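Local coordinates for protein bowman-Birk type bran trypsin inhibitor (Oryza sativa, PDB 2QN5) that probably inhibits trypsin-like serine proteases, as the two-repeat, disulfide-rich C-terminal part of a longer rice Bowman-Birk inhibitor, at residues W5-N10 / P65-R70. Sequence-based numbering, arbitrary orientation.
Sequences WKCCDN and PFCTPR
The phenyl ring of Phe66 receives Arg70 NE over the centre of one face; the guanidinium meets the ring edge-on, Phe66 CG lying in its plane. Asp9 O lies at the edge of the phenyl ring, near the plane, 3.6 Å from Phe66 CE2. The indole of Trp5 has Cys8 CB over one face, displaced toward the rim. The two irregular segments 5-10 and 65-70 are joined by a disulfide, as is characteristic of the Bowman-Birk fold: the Cys7–Cys67 bridge ties the start of the first repeat to its end, and the neighbouring Cys8 is joined to Cys25. Beside the bridge, Cys8 N donates to Pro65 O at 3.3 Å, in the carbonyl plane, and Cys8 O accepts a nearly straight CA-H contact from Phe66. Asp9 CG stands anti to its own carbonyl carbon (chi1 -68°), which brings the carboxylate over the turn at 67-68. There OD1 accepts from Cys67 N and Thr68 OG1, both meeting it from above the carboxylate plane, and weakly from Thr68 N. Arg70 NH1, 4.3 Å from Asp9 OD1 and aiming no N-H at that oxygen, makes no salt bridge, although its charge would probably favour the ionised acid. An alanine in place of Asp9 would take away the acceptor shared by Cys67 N and Thr68 OG1, and would probably leave residues 67-68 less firmly held against 5-10. Thr68 OG1, set between its backbone N and carbonyl carbon (chi1 38°), lies 3.0 Å from Asp9 OD1.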
loop_
_atom_site.group_PDB
_atom_site.type_symbol
_atom_site.label_atom_id
_atom_site.label_comp_id
_atom_site.label_asym_id
_atom_site.label_seq_id
_atom_site.Cartn_x
_atom_site.Cartn_y
_atom_site.Cartn_z
ATOM N N TRP A 5 -20.932 3.913 0.496
ATOM C CA TRP A 5 -21.807 3.497 1.586
ATOM C C TRP A 5 -21.794 4.521 2.710
ATOM O O TRP A 5 -20.783 5.172 2.958
ATOM C CB TRP A 5 -21.373 2.140 2.126
ATOM C CG TRP A 5 -19.990 2.137 2.654
ATOM C CD1 TRP A 5 -19.535 2.760 3.778
ATOM C CD2 TRP A 5 -18.867 1.448 2.094
ATOM N NE1 TRP A 5 -18.196 2.497 3.959
ATOM C CE2 TRP A 5 -17.762 1.692 2.939
ATOM C CE3 TRP A 5 -18.689 0.642 0.960
ATOM C CZ2 TRP A 5 -16.496 1.158 2.689
ATOM C CZ3 TRP A 5 -17.432 0.111 0.708
ATOM C CH2 TRP A 5 -16.348 0.372 1.573
ATOM N N LYS A 6 -22.928 4.663 3.387
ATOM C CA LYS A 6 -23.046 5.611 4.480
ATOM C C LYS A 6 -22.386 5.099 5.758
ATOM O O LYS A 6 -21.654 5.826 6.413
ATOM C CB LYS A 6 -24.520 5.947 4.728
ATOM C CG LYS A 6 -25.115 6.964 3.747
ATOM C CD LYS A 6 -25.320 6.370 2.356
ATOM C CE LYS A 6 -25.760 7.431 1.352
ATOM N NZ LYS A 6 -24.755 8.514 1.212
ATOM N N CYS A 7 -22.639 3.856 6.126
ATOM C CA CYS A 7 -22.012 3.312 7.317
ATOM C C CYS A 7 -21.547 1.904 6.971
ATOM O O CYS A 7 -21.898 1.382 5.920
ATOM C CB CYS A 7 -23.006 3.272 8.489
ATOM S SG CYS A 7 -24.298 2.005 8.316
ATOM N N CYS A 8 -20.733 1.300 7.828
ATOM C CA CYS A 8 -20.280 -0.067 7.583
ATOM C C CYS A 8 -19.668 -0.603 8.865
ATOM O O CYS A 8 -18.957 0.120 9.561
ATOM C CB CYS A 8 -19.259 -0.144 6.427
ATOM S SG CYS A 8 -18.783 -1.859 6.003
ATOM N N ASP A 9 -19.985 -1.861 9.182
ATOM C CA ASP A 9 -19.493 -2.526 10.390
ATOM C C ASP A 9 -18.321 -3.407 10.013
ATOM O O ASP A 9 -17.180 -3.144 10.408
ATOM C CB ASP A 9 -20.602 -3.375 11.025
ATOM C CG ASP A 9 -21.724 -2.532 11.600
ATOM O OD1 ASP A 9 -21.488 -1.815 12.598
ATOM O OD2 ASP A 9 -22.843 -2.576 11.053
ATOM N N ASN A 10 -18.606 -4.458 9.250
ATOM C CA ASN A 10 -17.553 -5.341 8.796
ATOM C C ASN A 10 -16.782 -4.609 7.724
ATOM O O ASN A 10 -17.111 -4.687 6.534
ATOM C CB ASN A 10 -18.124 -6.636 8.239
ATOM C CG ASN A 10 -18.415 -7.641 9.321
ATOM O OD1 ASN A 10 -17.525 -7.996 10.095
ATOM N ND2 ASN A 10 -19.662 -8.112 9.388
ATOM N N PRO A 65 -17.928 5.574 9.433
ATOM C CA PRO A 65 -18.290 5.331 10.825
ATOM C C PRO A 65 -18.954 3.988 10.848
ATOM O O PRO A 65 -19.205 3.408 9.789
ATOM C CB PRO A 65 -19.274 6.446 11.104
ATOM C CG PRO A 65 -20.042 6.485 9.819
ATOM C CD PRO A 65 -18.953 6.401 8.768
ATOM N N PHE A 66 -19.236 3.483 12.040
ATOM C CA PHE A 66 -19.908 2.200 12.138
ATOM C C PHE A 66 -21.405 2.416 12.017
ATOM O O PHE A 66 -21.894 3.544 12.073
ATOM C CB PHE A 66 -19.582 1.509 13.460
ATOM C CG PHE A 66 -18.178 0.992 13.537
ATOM C CD1 PHE A 66 -17.183 1.728 14.164
ATOM C CD2 PHE A 66 -17.843 -0.225 12.948
ATOM C CE1 PHE A 66 -15.864 1.261 14.203
ATOM C CE2 PHE A 66 -16.532 -0.704 12.980
ATOM C CZ PHE A 66 -15.539 0.037 13.608
ATOM N N CYS A 67 -22.132 1.325 11.828
ATOM C CA CYS A 67 -23.579 1.395 11.704
ATOM C C CYS A 67 -24.218 1.285 13.092
ATOM O O CYS A 67 -25.301 1.816 13.335
ATOM C CB CYS A 67 -24.073 0.263 10.809
ATOM S SG CYS A 67 -23.469 0.315 9.085
ATOM N N THR A 68 -23.521 0.599 13.992
ATOM C CA THR A 68 -23.971 0.381 15.362
ATOM C C THR A 68 -22.796 0.638 16.301
ATOM O O THR A 68 -21.803 -0.082 16.262
ATOM C CB THR A 68 -24.447 -1.071 15.542
ATOM O OG1 THR A 68 -23.597 -1.944 14.789
ATOM C CG2 THR A 68 -25.891 -1.229 15.072
ATOM N N PRO A 69 -22.902 1.653 17.180
ATOM C CA PRO A 69 -21.811 1.978 18.113
ATOM C C PRO A 69 -21.200 0.830 18.909
ATOM O O PRO A 69 -21.736 -0.276 18.979
ATOM C CB PRO A 69 -22.415 3.067 19.006
ATOM C CG PRO A 69 -23.872 2.798 18.945
ATOM C CD PRO A 69 -24.107 2.436 17.497
ATOM N N ARG A 70 -20.062 1.126 19.519
ATOM C CA ARG A 70 -19.318 0.151 20.288
ATOM C C ARG A 70 -18.976 0.661 21.668
ATOM O O ARG A 70 -18.621 1.814 21.840
ATOM C CB ARG A 70 -18.043 -0.176 19.540
ATOM C CG ARG A 70 -18.317 -0.776 18.189
ATOM C CD ARG A 70 -17.240 -0.464 17.186
ATOM N NE ARG A 70 -17.526 -1.122 15.914
ATOM C CZ ARG A 70 -17.567 -2.441 15.750
ATOM N NH1 ARG A 70 -17.834 -2.954 14.558
ATOM N NH2 ARG A 70 -17.332 -3.247 16.776
#